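Local coordinates for protein tRNA (guanine(6)-N2)-methyltransferase (Thermus thermophilus, PDB 3TMA) that transfers a methyl group from S-adenosyl-L-methionine to N2 of the guanosine at position 6 of tRNA(Phe), at residues 36-41 with 56-61; 46-51 with 80-85; 291-296 with 324-329; 97-102 with 134-139. All coordinates share one frame; numbering follows the deposited sequence. Where two conformers were deposited one is given.

Interaction 1: residues 36-41 with 56-61; sequences EELSAL and VRIPRA
Leu-38 drops from helix 31-41 onto Val-56 and Ile-58 of strand 55-59, a helix-on-sheet contact in the N-terminal ferredoxin-like region that accompanies the THUMP domain. Two residues apart on an extended strand, Val-56 and Ile-58 both direct their side chains toward the helix, while the intervening Arg-57 points away to the other face of the sheet. Leu-38 runs antiparallel to both strand side chains and lies alongside them, so the contact is made along their flanks. Its CG lies anti to the carbonyl carbon (chi1 -80°), which carries the isobutyl group down between the two strand residues. Leu-38 CD1 then serves both, lying 3.7 Å from Val-56 CG1 and 4.0 Å from Ile-58 CG1. The beta-branched Val-56 and Ile-58 suit an extended strand and give the leucine methyls a hydrocarbon surface; all three residues are buried. Leu-22 and Ala-24 of the adjacent strand 21-25 also touch Leu-38, so the helix rests across more than one strand. Farther back along the leucine, Leu-38 CB is 4.1 Å from both Ile-58 CG1 and Ile-58 CD1, while Leu-38 CD2 approaches that same CG1.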
loop_
_atom_site.group_PDB
_atom_site.type_symbol
_atom_site.label_atom_id
_atom_site.label_comp_id
_atom_site.label_asym_id
_atom_site.label_seq_id
_atom_site.Cartn_x
_atom_site.Cartn_y
_atom_site.Cartn_z
ATOM N N GLU A 36 -6.784 -7.461 8.048
ATOM C CA GLU A 36 -7.525 -8.599 7.473
ATOM C C GLU A 36 -6.645 -9.539 6.648
ATOM O O GLU A 36 -6.801 -10.783 6.731
ATOM C CB GLU A 36 -8.727 -8.137 6.645
ATOM C CG GLU A 36 -9.736 -7.387 7.504
ATOM C CD GLU A 36 -10.794 -6.602 6.711
ATOM O OE1 GLU A 36 -10.945 -6.800 5.479
ATOM O OE2 GLU A 36 -11.477 -5.768 7.353
ATOM N N GLU A 37 -5.812 -8.964 5.770
ATOM C CA GLU A 37 -4.831 -9.796 5.007
ATOM C C GLU A 37 -3.894 -10.591 5.912
ATOM O O GLU A 37 -3.695 -11.795 5.716
ATOM C CB GLU A 37 -4.011 -8.940 4.021
ATOM C CG GLU A 37 -3.554 -9.789 2.851
ATOM C CD GLU A 37 -2.701 -9.040 1.823
ATOM O OE1 GLU A 37 -2.260 -7.889 2.106
ATOM O OE2 GLU A 37 -2.447 -9.634 0.746
ATOM N N LEU A 38 -3.295 -9.930 6.896
ATOM C CA LEU A 38 -2.408 -10.616 7.831
ATOM C C LEU A 38 -3.102 -11.719 8.625
ATOM O O LEU A 38 -2.537 -12.814 8.859
ATOM C CB LEU A 38 -1.739 -9.624 8.792
ATOM C CG LEU A 38 -0.529 -8.856 8.266
ATOM C CD1 LEU A 38 -0.261 -7.589 9.144
ATOM C CD2 LEU A 38 0.725 -9.769 8.244
ATOM N N SER A 39 -4.338 -11.448 9.031
ATOM C CA SER A 39 -5.078 -12.362 9.889
ATOM C C SER A 39 -5.441 -13.620 9.117
ATOM O O SER A 39 -5.517 -14.694 9.678
ATOM C CB SER A 39 -6.359 -11.677 10.400
ATOM O OG SER A 39 -6.992 -12.466 11.385
ATOM N N ALA A 40 -5.695 -13.476 7.820
ATOM C CA ALA A 40 -5.958 -14.660 7.002
ATOM C C ALA A 40 -4.675 -15.475 6.764
ATOM O O ALA A 40 -4.707 -16.710 6.650
ATOM C CB ALA A 40 -6.622 -14.268 5.682
ATOM N N LEU A 41 -3.537 -14.787 6.738
ATOM C CA LEU A 41 -2.250 -15.460 6.596
ATOM C C LEU A 41 -1.826 -16.124 7.924
ATOM O O LEU A 41 -1.410 -17.304 7.952
ATOM C CB LEU A 41 -1.220 -14.423 6.114
ATOM C CG LEU A 41 0.031 -14.962 5.477
ATOM C CD1 LEU A 41 -0.398 -15.822 4.295
ATOM C CD2 LEU A 41 0.935 -13.816 5.077
ATOM N N VAL A 56 0.669 -2.396 11.194
ATOM C CA VAL A 56 0.063 -3.499 11.962
ATOM C C VAL A 56 1.160 -4.440 12.441
ATOM O O VAL A 56 2.084 -4.764 11.656
ATOM C CB VAL A 56 -0.904 -4.285 11.068
ATOM C CG1 VAL A 56 -1.517 -5.496 11.873
ATOM C CG2 VAL A 56 -2.065 -3.287 10.607
ATOM N N ARG A 57 1.022 -4.956 13.665
ATOM C CA ARG A 57 2.015 -5.946 14.192
ATOM C C ARG A 57 1.270 -7.203 14.586
ATOM O O ARG A 57 0.184 -7.104 15.175
ATOM C CB ARG A 57 2.694 -5.437 15.475
ATOM C CG ARG A 57 3.723 -4.378 15.258
ATOM C CD ARG A 57 4.372 -3.939 16.609
ATOM N NE ARG A 57 3.413 -3.315 17.514
ATOM C CZ ARG A 57 2.840 -2.117 17.311
ATOM N NH1 ARG A 57 3.165 -1.367 16.257
ATOM N NH2 ARG A 57 1.912 -1.666 18.154
ATOM N N ILE A 58 1.883 -8.356 14.310
ATOM C CA ILE A 58 1.373 -9.690 14.684
ATOM C C ILE A 58 2.521 -10.346 15.495
ATOM O O ILE A 58 3.661 -10.387 14.991
ATOM C CB ILE A 58 1.199 -10.585 13.376
ATOM C CG1 ILE A 58 0.322 -9.865 12.349
ATOM C CG2 ILE A 58 0.601 -11.958 13.677
ATOM C CD1 ILE A 58 -1.005 -9.532 12.875
ATOM N N PRO A 59 2.230 -10.890 16.702
ATOM C CA PRO A 59 3.257 -11.696 17.387
ATOM C C PRO A 59 3.531 -12.992 16.614
ATOM O O PRO A 59 2.604 -13.695 16.208
ATOM C CB PRO A 59 2.643 -11.999 18.746
ATOM C CG PRO A 59 1.150 -11.828 18.581
ATOM C CD PRO A 59 0.892 -11.042 17.310
ATOM N N ARG A 60 4.799 -13.303 16.401
ATOM C CA ARG A 60 5.141 -14.446 15.562
ATOM C C ARG A 60 6.370 -15.149 16.150
ATOM O O ARG A 60 7.378 -14.478 16.422
ATOM C CB ARG A 60 5.495 -13.980 14.119
ATOM C CG ARG A 60 4.306 -13.666 13.206
ATOM C CD ARG A 60 3.249 -14.815 13.173
ATOM N NE ARG A 60 3.919 -16.001 12.678
ATOM C CZ ARG A 60 3.405 -17.235 12.638
ATOM N NH1 ARG A 60 2.170 -17.482 13.057
ATOM N NH2 ARG A 60 4.156 -18.236 12.158
ATOM N N ALA A 61 6.333 -16.482 16.217
ATOM C CA ALA A 61 7.537 -17.261 16.578
ATOM C C ALA A 61 8.472 -17.450 15.347
ATOM O O ALA A 61 9.638 -17.834 15.487
ATOM C CB ALA A 61 7.108 -18.616 17.151
#

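Interaction 2: residues 46-51 with 80-85; sequences GAEVDA and RARLLL
Arg-82 and Glu-48 meet as a salt bridge across the face of the sheet, although their CA atoms are 13.4 Å apart. From CB the arginine leaves strand 76-84 toward strand 48-50, with CG anti to the backbone N (chi1 166°), and the chain remains extended as far as NE. The extended arginine and the extended glutamate, coming from opposite directions, together bridge the two intervening strands. Along the way the arginine side chain touches Phe-164, and it forms a cation-pi interaction with Trp-21 of the intervening strand 21-25. NE turns to a different acid, pairing with Glu-162. At the end of the chain, NH1 and NH2 both grip a single oxygen, Glu-48 OE1. The bond from Arg-82 NH2 to Glu-48 OE1 is 2.8 Å long and the straighter of the two, at 152°. Arg-82 NH1 reaches Glu-48 OE1 at 3.0 Å, by a more bent path. The oxygen lies in the guanidinium plane, but the carboxylate is turned 77° against that plane, so this is not the flat pairing of two nitrogens with two oxygens. Glu-48 OE1 receives NH1 through its syn lone pair, whereas NH2 comes from the syn side but well out of the carboxylate plane. Arg-57 also forms a salt bridge to this oxygen, and the gathered positive charge would probably favour an ionised glutamate. The bridge thus spans strands 55-59 and 21-25, on the sheet face opposite the one that helix 31-41 covers with Leu-38.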
loop_
_atom_site.group_PDB
_atom_site.type_symbol
_atom_site.label_atom_id
_atom_site.label_comp_id
_atom_site.label_asym_id
_atom_site.label_seq_id
_atom_site.Cartn_x
_atom_site.Cartn_y
_atom_site.Cartn_z
ATOM N N GLY A 46 -3.795 -11.350 19.495
ATOM C CA GLY A 46 -2.723 -10.434 19.873
ATOM C C GLY A 46 -2.262 -9.475 18.774
ATOM O O GLY A 46 -1.282 -8.767 18.957
ATOM N N ALA A 47 -2.977 -9.396 17.649
ATOM C CA ALA A 47 -2.619 -8.387 16.632
ATOM C C ALA A 47 -2.742 -6.964 17.187
ATOM O O ALA A 47 -3.638 -6.686 18.020
ATOM C CB ALA A 47 -3.455 -8.557 15.374
ATOM N N GLU A 48 -1.846 -6.068 16.748
ATOM C CA GLU A 48 -1.881 -4.666 17.171
ATOM C C GLU A 48 -1.904 -3.742 15.948
ATOM O O GLU A 48 -1.219 -4.015 14.955
ATOM C CB GLU A 48 -0.664 -4.337 18.024
ATOM C CG GLU A 48 -0.589 -5.145 19.360
ATOM C CD GLU A 48 0.618 -4.731 20.225
ATOM O OE1 GLU A 48 1.598 -4.166 19.683
ATOM O OE2 GLU A 48 0.588 -4.989 21.446
ATOM N N VAL A 49 -2.717 -2.685 16.020
ATOM C CA VAL A 49 -2.905 -1.704 14.916
ATOM C C VAL A 49 -2.529 -0.330 15.459
ATOM O O VAL A 49 -2.925 0.045 16.567
ATOM C CB VAL A 49 -4.399 -1.676 14.453
ATOM C CG1 VAL A 49 -4.681 -0.485 13.520
ATOM C CG2 VAL A 49 -4.760 -2.999 13.755
ATOM N N ASP A 50 -1.704 0.407 14.733
ATOM C CA ASP A 50 -1.446 1.800 15.120
ATOM C C ASP A 50 -2.285 2.720 14.234
ATOM O O ASP A 50 -1.948 2.957 13.069
ATOM C CB ASP A 50 0.065 2.135 14.977
ATOM C CG ASP A 50 0.952 1.356 15.959
ATOM O OD1 ASP A 50 0.437 0.842 17.000
ATOM O OD2 ASP A 50 2.183 1.284 15.708
ATOM N N ALA A 51 -3.423 3.160 14.770
ATOM C CA ALA A 51 -4.451 3.938 14.035
ATOM C C ALA A 51 -3.800 5.157 13.410
ATOM O O ALA A 51 -3.024 5.851 14.083
ATOM C CB ALA A 51 -5.587 4.413 15.019
ATOM N N ARG A 80 12.729 -8.466 16.870
ATOM C CA ARG A 80 13.118 -9.519 17.791
ATOM C C ARG A 80 13.093 -9.126 19.250
ATOM O O ARG A 80 13.134 -9.982 20.119
ATOM C CB ARG A 80 14.484 -10.150 17.432
ATOM C CG ARG A 80 14.472 -10.974 16.098
ATOM C CD ARG A 80 15.777 -11.858 15.973
ATOM N NE ARG A 80 15.739 -12.702 14.775
ATOM C CZ ARG A 80 16.323 -12.394 13.622
ATOM N NH1 ARG A 80 17.070 -11.294 13.511
ATOM N NH2 ARG A 80 16.204 -13.231 12.583
ATOM N N ALA A 81 13.012 -7.844 19.550
ATOM C CA ALA A 81 12.855 -7.439 20.961
ATOM C C ALA A 81 11.938 -6.245 21.015
ATOM O O ALA A 81 11.979 -5.364 20.135
ATOM C CB ALA A 81 14.175 -7.037 21.572
ATOM N N ARG A 82 11.166 -6.183 22.083
ATOM C CA ARG A 82 10.451 -4.956 22.411
ATOM C C ARG A 82 10.679 -4.719 23.883
ATOM O O ARG A 82 10.548 -5.637 24.690
ATOM C CB ARG A 82 8.975 -5.191 22.098
ATOM C CG ARG A 82 7.975 -4.227 22.618
ATOM C CD ARG A 82 6.592 -4.761 22.101
ATOM N NE ARG A 82 5.469 -3.841 22.287
ATOM C CZ ARG A 82 4.315 -3.912 21.620
ATOM N NH1 ARG A 82 3.394 -2.998 21.852
ATOM N NH2 ARG A 82 4.091 -4.874 20.709
ATOM N N LEU A 83 11.100 -3.519 24.236
ATOM C CA LEU A 83 11.338 -3.229 25.644
ATOM C C LEU A 83 10.998 -1.821 26.078
ATOM O O LEU A 83 10.913 -0.873 25.275
ATOM C CB LEU A 83 12.765 -3.584 26.085
ATOM C CG LEU A 83 14.057 -2.946 25.550
ATOM C CD1 LEU A 83 14.310 -3.248 24.088
ATOM C CD2 LEU A 83 14.175 -1.480 25.843
ATOM N N LEU A 84 10.783 -1.715 27.375
ATOM C CA LEU A 84 10.475 -0.465 28.017
ATOM C C LEU A 84 11.796 0.240 28.192
ATOM O O LEU A 84 12.730 -0.333 28.735
ATOM C CB LEU A 84 9.847 -0.749 29.388
ATOM C CG LEU A 84 8.887 0.330 29.874
ATOM C CD1 LEU A 84 7.679 0.452 28.916
ATOM C CD2 LEU A 84 8.447 -0.017 31.298
ATOM N N LEU A 85 11.914 1.433 27.639
ATOM C CA LEU A 85 13.183 2.126 27.662
ATOM C C LEU A 85 13.315 2.871 28.968
ATOM O O LEU A 85 12.399 3.590 29.379
ATOM C CB LEU A 85 13.293 3.095 26.481
ATOM C CG LEU A 85 14.681 3.274 25.855
ATOM C CD1 LEU A 85 15.529 1.991 25.871
ATOM C CD2 LEU A 85 14.544 3.832 24.444
#

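Interaction 3: residues 291-296 with 324-329; sequences GLFHLY and KRALPP
Ala-326 and Phe-293 bury the most surface where the end of helix 320-326 meets helix 290-305 in the Rossmann-fold methyltransferase domain. Ala-326 CB points into the contact and touches two side chains one helical turn apart: Phe-293 CE1 at 3.7 Å and Tyr-296 CB at 3.8 Å. A methyl group suits this position because the backbones come close, the CA atoms of Tyr-296 and Ala-326 being 6.2 Å apart. The phenylalanine leaves its helix to one side, but with CG anti to the backbone N (chi1 175°) its ring extends toward the second helix. The ring meets Ala-326 CB and Arg-325 CG obliquely, and Phe-293 CE1 lies 3.5 Å from Arg-325 CG. The side chains of Phe-293 and Arg-325 run nearly perpendicular, and the aliphatic root of the arginine, its CG, packs against the ring, while bends at chi2 and chi3 take the guanidinium onward toward the surface. Tyr-296 contributes its CB at the interface; its phenol leads away from Ala-326, and OH hydrogen-bonds to Thr-317 at the end of strand 312-317. Helix 320-326 follows that strand directly, so the tyrosine joins helix 290-305 to both elements. Around the contact, Leu-322 touches Phe-293, Leu-323 packs on Tyr-296, and Leu-300 of helix 290-305 extends the apolar seam beyond Ala-326.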
loop_
_atom_site.group_PDB
_atom_site.type_symbol
_atom_site.label_atom_id
_atom_site.label_comp_id
_atom_site.label_asym_id
_atom_site.label_seq_id
_atom_site.Cartn_x
_atom_site.Cartn_y
_atom_site.Cartn_z
ATOM N N GLY A 291 -13.946 22.756 -15.082
ATOM C CA GLY A 291 -13.639 21.662 -16.001
ATOM C C GLY A 291 -13.602 20.349 -15.240
ATOM O O GLY A 291 -14.100 19.330 -15.716
ATOM N N LEU A 292 -13.007 20.380 -14.052
ATOM C CA LEU A 292 -12.996 19.216 -13.196
ATOM C C LEU A 292 -14.399 18.799 -12.748
ATOM O O LEU A 292 -14.727 17.620 -12.774
ATOM C CB LEU A 292 -12.086 19.425 -11.994
ATOM C CG LEU A 292 -11.708 18.157 -11.246
ATOM C CD1 LEU A 292 -10.994 17.130 -12.165
ATOM C CD2 LEU A 292 -10.829 18.553 -10.084
ATOM N N PHE A 293 -15.232 19.758 -12.378
ATOM C CA PHE A 293 -16.594 19.451 -11.965
ATOM C C PHE A 293 -17.364 18.776 -13.091
ATOM O O PHE A 293 -18.159 17.862 -12.842
ATOM C CB PHE A 293 -17.347 20.716 -11.513
ATOM C CG PHE A 293 -18.806 20.459 -11.176
ATOM C CD1 PHE A 293 -19.155 19.771 -10.009
ATOM C CD2 PHE A 293 -19.816 20.873 -12.023
ATOM C CE1 PHE A 293 -20.485 19.529 -9.686
ATOM C CE2 PHE A 293 -21.157 20.642 -11.704
ATOM C CZ PHE A 293 -21.490 19.952 -10.546
ATOM N N HIS A 294 -17.130 19.255 -14.315
ATOM C CA HIS A 294 -17.795 18.698 -15.490
ATOM C C HIS A 294 -17.295 17.297 -15.815
ATOM O O HIS A 294 -18.067 16.465 -16.296
ATOM C CB HIS A 294 -17.663 19.610 -16.719
ATOM C CG HIS A 294 -18.396 19.101 -17.928
ATOM N ND1 HIS A 294 -19.749 19.291 -18.115
ATOM C CD2 HIS A 294 -17.967 18.384 -18.996
ATOM C CE1 HIS A 294 -20.114 18.748 -19.264
ATOM N NE2 HIS A 294 -19.053 18.178 -19.811
ATOM N N LEU A 295 -16.029 17.017 -15.555
ATOM C CA LEU A 295 -15.544 15.637 -15.741
ATOM C C LEU A 295 -16.185 14.717 -14.719
ATOM O O LEU A 295 -16.632 13.617 -15.077
ATOM C CB LEU A 295 -14.015 15.549 -15.672
ATOM C CG LEU A 295 -13.317 14.172 -15.506
ATOM C CD1 LEU A 295 -13.587 13.229 -16.659
ATOM C CD2 LEU A 295 -11.841 14.435 -15.400
ATOM N N TYR A 296 -16.248 15.159 -13.454
ATOM C CA TYR A 296 -16.879 14.333 -12.409
ATOM C C TYR A 296 -18.349 14.090 -12.762
ATOM O O TYR A 296 -18.871 12.990 -12.583
ATOM C CB TYR A 296 -16.854 15.041 -11.058
ATOM C CG TYR A 296 -15.552 14.940 -10.285
ATOM C CD1 TYR A 296 -14.488 14.185 -10.755
ATOM C CD2 TYR A 296 -15.383 15.653 -9.093
ATOM C CE1 TYR A 296 -13.309 14.058 -10.003
ATOM C CE2 TYR A 296 -14.204 15.560 -8.350
ATOM C CZ TYR A 296 -13.171 14.752 -8.816
ATOM O OH TYR A 296 -11.994 14.677 -8.090
ATOM N N LYS A 324 -18.961 15.116 -4.172
ATOM C CA LYS A 324 -20.289 14.927 -3.601
ATOM C C LYS A 324 -21.333 15.833 -4.224
ATOM O O LYS A 324 -22.451 15.402 -4.486
ATOM C CB LYS A 324 -20.261 15.013 -2.077
ATOM C CG LYS A 324 -19.352 13.932 -1.487
ATOM C CD LYS A 324 -19.836 13.462 -0.127
ATOM C CE LYS A 324 -18.909 13.905 0.957
ATOM N NZ LYS A 324 -18.888 15.373 0.982
ATOM N N ARG A 325 -20.954 17.070 -4.515
ATOM C CA ARG A 325 -21.777 17.925 -5.308
ATOM C C ARG A 325 -22.190 17.322 -6.669
ATOM O O ARG A 325 -23.323 17.530 -7.113
ATOM C CB ARG A 325 -21.042 19.261 -5.511
ATOM C CG ARG A 325 -21.688 20.237 -6.499
ATOM C CD ARG A 325 -22.688 21.195 -5.835
ATOM N NE ARG A 325 -22.029 21.981 -4.799
ATOM C CZ ARG A 325 -22.028 23.309 -4.736
ATOM N NH1 ARG A 325 -21.352 23.909 -3.767
ATOM N NH2 ARG A 325 -22.709 24.038 -5.619
ATOM N N ALA A 326 -21.280 16.588 -7.328
ATOM C CA ALA A 326 -21.535 16.000 -8.637
ATOM C C ALA A 326 -22.257 14.649 -8.632
ATOM O O ALA A 326 -22.537 14.102 -9.699
ATOM C CB ALA A 326 -20.201 15.881 -9.414
ATOM N N LEU A 327 -22.428 14.038 -7.457
ATOM C CA LEU A 327 -23.028 12.698 -7.363
ATOM C C LEU A 327 -24.452 12.690 -7.876
ATOM O O LEU A 327 -25.264 13.500 -7.410
ATOM C CB LEU A 327 -23.078 12.237 -5.916
ATOM C CG LEU A 327 -21.868 11.569 -5.287
ATOM C CD1 LEU A 327 -22.133 11.225 -3.811
ATOM C CD2 LEU A 327 -21.529 10.284 -6.074
ATOM N N PRO A 328 -24.793 11.756 -8.797
ATOM C CA PRO A 328 -26.215 11.683 -9.087
ATOM C C PRO A 328 -26.972 10.975 -7.965
ATOM O O PRO A 328 -26.375 10.184 -7.211
ATOM C CB PRO A 328 -26.280 10.894 -10.409
ATOM C CG PRO A 328 -25.000 10.082 -10.441
ATOM C CD PRO A 328 -23.973 10.965 -9.748
ATOM N N PRO A 329 -28.280 11.245 -7.845
ATOM C CA PRO A 329 -29.049 10.700 -6.714
ATOM C C PRO A 329 -29.333 9.173 -6.801
ATOM O O PRO A 329 -29.741 8.560 -5.804
ATOM C CB PRO A 329 -30.351 11.529 -6.738
ATOM C CG PRO A 329 -30.433 12.102 -8.132
ATOM C CD PRO A 329 -28.997 12.344 -8.530
#

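Interaction 4: residues 97-102 with 134-139; sequences AALALP and GEALHR. With PO4 (phosphate ion), chain B.
Phosphate O3 is gripped by both terminal nitrogens of Arg-139, at the edge of the helix pairing that joins Leu-99 to Ala-136 and Leu-137. The Arg-139 NH2 bond to phosphate O3 is 2.9 Å long and nearly straight, at 164°; Arg-139 NH1 adds a weak bond to the same O3 at 3.4 Å. The phosphorus lies in the guanidinium plane, so the anion is met at the edge of the group. Bends at chi2 and chi3 turn the arginine back along its own helix, so that the guanidinium faces the phosphate. The ion probably comes from the crystallisation liquor, but an exposed arginine is well suited to holding such an anion.

Between the helices the chemistry is apolar. Leu-99 starts off to one side, and its tip reaches across to helix 126-141. CG lies anti to the carbonyl carbon (chi1 -66°), which brings Leu-99 CD2 to 4.1 Å from Ala-136 CB and 3.8 Å from Ala-136 O. Leu-99 CD2 also lies 4.3 Å from Leu-137 CD2. The small alanine leaves room for the leucine tip, while Leu-137 reaches in from beside it. Ala-98, also small, faces the neighbouring helix and touches Val-133 there and Leu-165 on the sheet. Here the two helices form a layer beside the sheet of the THUMP domain, a module that probably helps this enzyme bind tRNA, as in other tRNA-modifying enzymes.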
loop_
_atom_site.group_PDB
_atom_site.type_symbol
_atom_site.label_atom_id
_atom_site.label_comp_id
_atom_site.label_asym_id
_atom_site.label_seq_id
_atom_site.Cartn_x
_atom_site.Cartn_y
_atom_site.Cartn_z
ATOM N N ALA A 97 20.428 -4.243 24.589
ATOM C CA ALA A 97 19.358 -4.994 23.943
ATOM C C ALA A 97 19.784 -5.531 22.573
ATOM O O ALA A 97 19.489 -6.684 22.254
ATOM C CB ALA A 97 18.127 -4.129 23.769
ATOM N N ALA A 98 20.385 -4.683 21.731
ATOM C CA ALA A 98 20.838 -5.149 20.398
ATOM C C ALA A 98 21.850 -6.296 20.500
ATOM O O ALA A 98 21.776 -7.279 19.727
ATOM C CB ALA A 98 21.465 -3.995 19.596
ATOM N N LEU A 99 22.821 -6.146 21.413
ATOM C CA LEU A 99 23.845 -7.155 21.596
ATOM C C LEU A 99 23.319 -8.462 22.211
ATOM O O LEU A 99 23.955 -9.483 22.044
ATOM C CB LEU A 99 25.020 -6.639 22.437
ATOM C CG LEU A 99 25.807 -5.537 21.750
ATOM C CD1 LEU A 99 26.875 -4.993 22.721
ATOM C CD2 LEU A 99 26.448 -6.066 20.435
ATOM N N ALA A 100 22.153 -8.446 22.864
ATOM C CA ALA A 100 21.599 -9.687 23.401
ATOM C C ALA A 100 20.782 -10.488 22.353
ATOM O O ALA A 100 20.331 -11.603 22.638
ATOM C CB ALA A 100 20.774 -9.403 24.645
ATOM N N LEU A 101 20.548 -9.900 21.177
ATOM C CA LEU A 101 19.780 -10.559 20.097
ATOM C C LEU A 101 20.696 -11.315 19.111
ATOM O O LEU A 101 21.840 -10.883 18.891
ATOM C CB LEU A 101 19.002 -9.511 19.299
ATOM C CG LEU A 101 17.859 -8.837 20.091
ATOM C CD1 LEU A 101 17.225 -7.696 19.270
ATOM C CD2 LEU A 101 16.818 -9.928 20.593
ATOM N N PRO A 102 20.136 -12.328 18.405
ATOM C CA PRO A 102 20.801 -12.935 17.232
ATOM C C PRO A 102 20.627 -12.081 15.959
ATOM O O PRO A 102 19.576 -11.463 15.776
ATOM C CB PRO A 102 20.076 -14.287 17.091
ATOM C CG PRO A 102 18.618 -13.948 17.536
ATOM C CD PRO A 102 18.778 -12.899 18.646
ATOM N N GLY A 134 24.890 0.668 15.651
ATOM C CA GLY A 134 25.740 0.277 14.532
ATOM C C GLY A 134 27.187 -0.024 14.893
ATOM O O GLY A 134 27.751 -1.015 14.414
ATOM N N GLU A 135 27.799 0.817 15.726
ATOM C CA GLU A 135 29.183 0.573 16.116
ATOM C C GLU A 135 29.290 -0.654 16.997
ATOM O O GLU A 135 30.243 -1.407 16.835
ATOM C CB GLU A 135 29.855 1.794 16.778
ATOM C CG GLU A 135 30.065 2.936 15.766
ATOM C CD GLU A 135 30.765 4.164 16.332
ATOM O OE1 GLU A 135 30.738 4.403 17.581
ATOM O OE2 GLU A 135 31.327 4.915 15.501
ATOM N N ALA A 136 28.262 -0.915 17.825
ATOM C CA ALA A 136 28.254 -2.124 18.679
ATOM C C ALA A 136 28.158 -3.381 17.809
ATOM O O ALA A 136 28.911 -4.375 18.020
ATOM C CB ALA A 136 27.089 -2.095 19.698
ATOM N N LEU A 137 27.273 -3.336 16.806
ATOM C CA LEU A 137 27.158 -4.469 15.887
ATOM C C LEU A 137 28.382 -4.659 15.021
ATOM O O LEU A 137 28.778 -5.801 14.755
ATOM C CB LEU A 137 25.862 -4.423 15.041
ATOM C CG LEU A 137 24.584 -4.542 15.870
ATOM C CD1 LEU A 137 23.281 -4.220 15.028
ATOM C CD2 LEU A 137 24.498 -5.880 16.558
ATOM N N HIS A 138 28.952 -3.566 14.515
ATOM C CA HIS A 138 30.130 -3.660 13.664
ATOM C C HIS A 138 31.258 -4.305 14.467
ATOM O O HIS A 138 32.043 -5.138 13.959
ATOM C CB HIS A 138 30.556 -2.259 13.171
ATOM C CG HIS A 138 31.913 -2.220 12.539
ATOM N ND1 HIS A 138 32.198 -2.855 11.348
ATOM C CD2 HIS A 138 33.072 -1.650 12.947
ATOM C CE1 HIS A 138 33.479 -2.685 11.055
ATOM N NE2 HIS A 138 34.032 -1.964 12.012
ATOM N N ARG A 139 31.358 -3.925 15.732
ATOM C CA ARG A 139 32.413 -4.480 16.584
ATOM C C ARG A 139 32.213 -5.970 16.905
ATOM O O ARG A 139 33.179 -6.737 16.995
ATOM C CB ARG A 139 32.550 -3.624 17.839
ATOM C CG ARG A 139 33.351 -4.309 18.967
ATOM C CD ARG A 139 32.634 -4.085 20.307
ATOM N NE ARG A 139 32.926 -2.747 20.794
ATOM C CZ ARG A 139 32.039 -1.947 21.376
ATOM N NH1 ARG A 139 30.790 -2.355 21.556
ATOM N NH2 ARG A 139 32.402 -0.739 21.783
HETATM P P PO4 B . 30.369 1.665 23.901
HETATM O O1 PO4 B . 31.330 0.980 24.854
HETATM O O2 PO4 B . 30.951 3.001 23.485
HETATM O O3 PO4 B . 30.144 0.846 22.647
HETATM O O4 PO4 B . 29.047 1.882 24.607
#

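In the fold
Interactions 1 and 2 share one sheet and treat its two faces differently: the first is a buried hydrocarbon contact beneath a helix, the second a charged surface bridge. Arg-57 connects them, since its side chain leaves the strand of interaction 1 to pair with Glu-48 and Asp-50. Strand 76-84 then leads from interaction 2 to interaction 4, where Leu-83 touches Ala-97 and Ala-81 touches Leu-101. Interaction 4, buried like interaction 1, joins two helices through small and aliphatic residues, with its charge confined to its exposed edge. Interaction 3, only partly buried, does much the same with an aromatic ring, but in the catalytic domain, its centre about 57 Å from that of interaction 4.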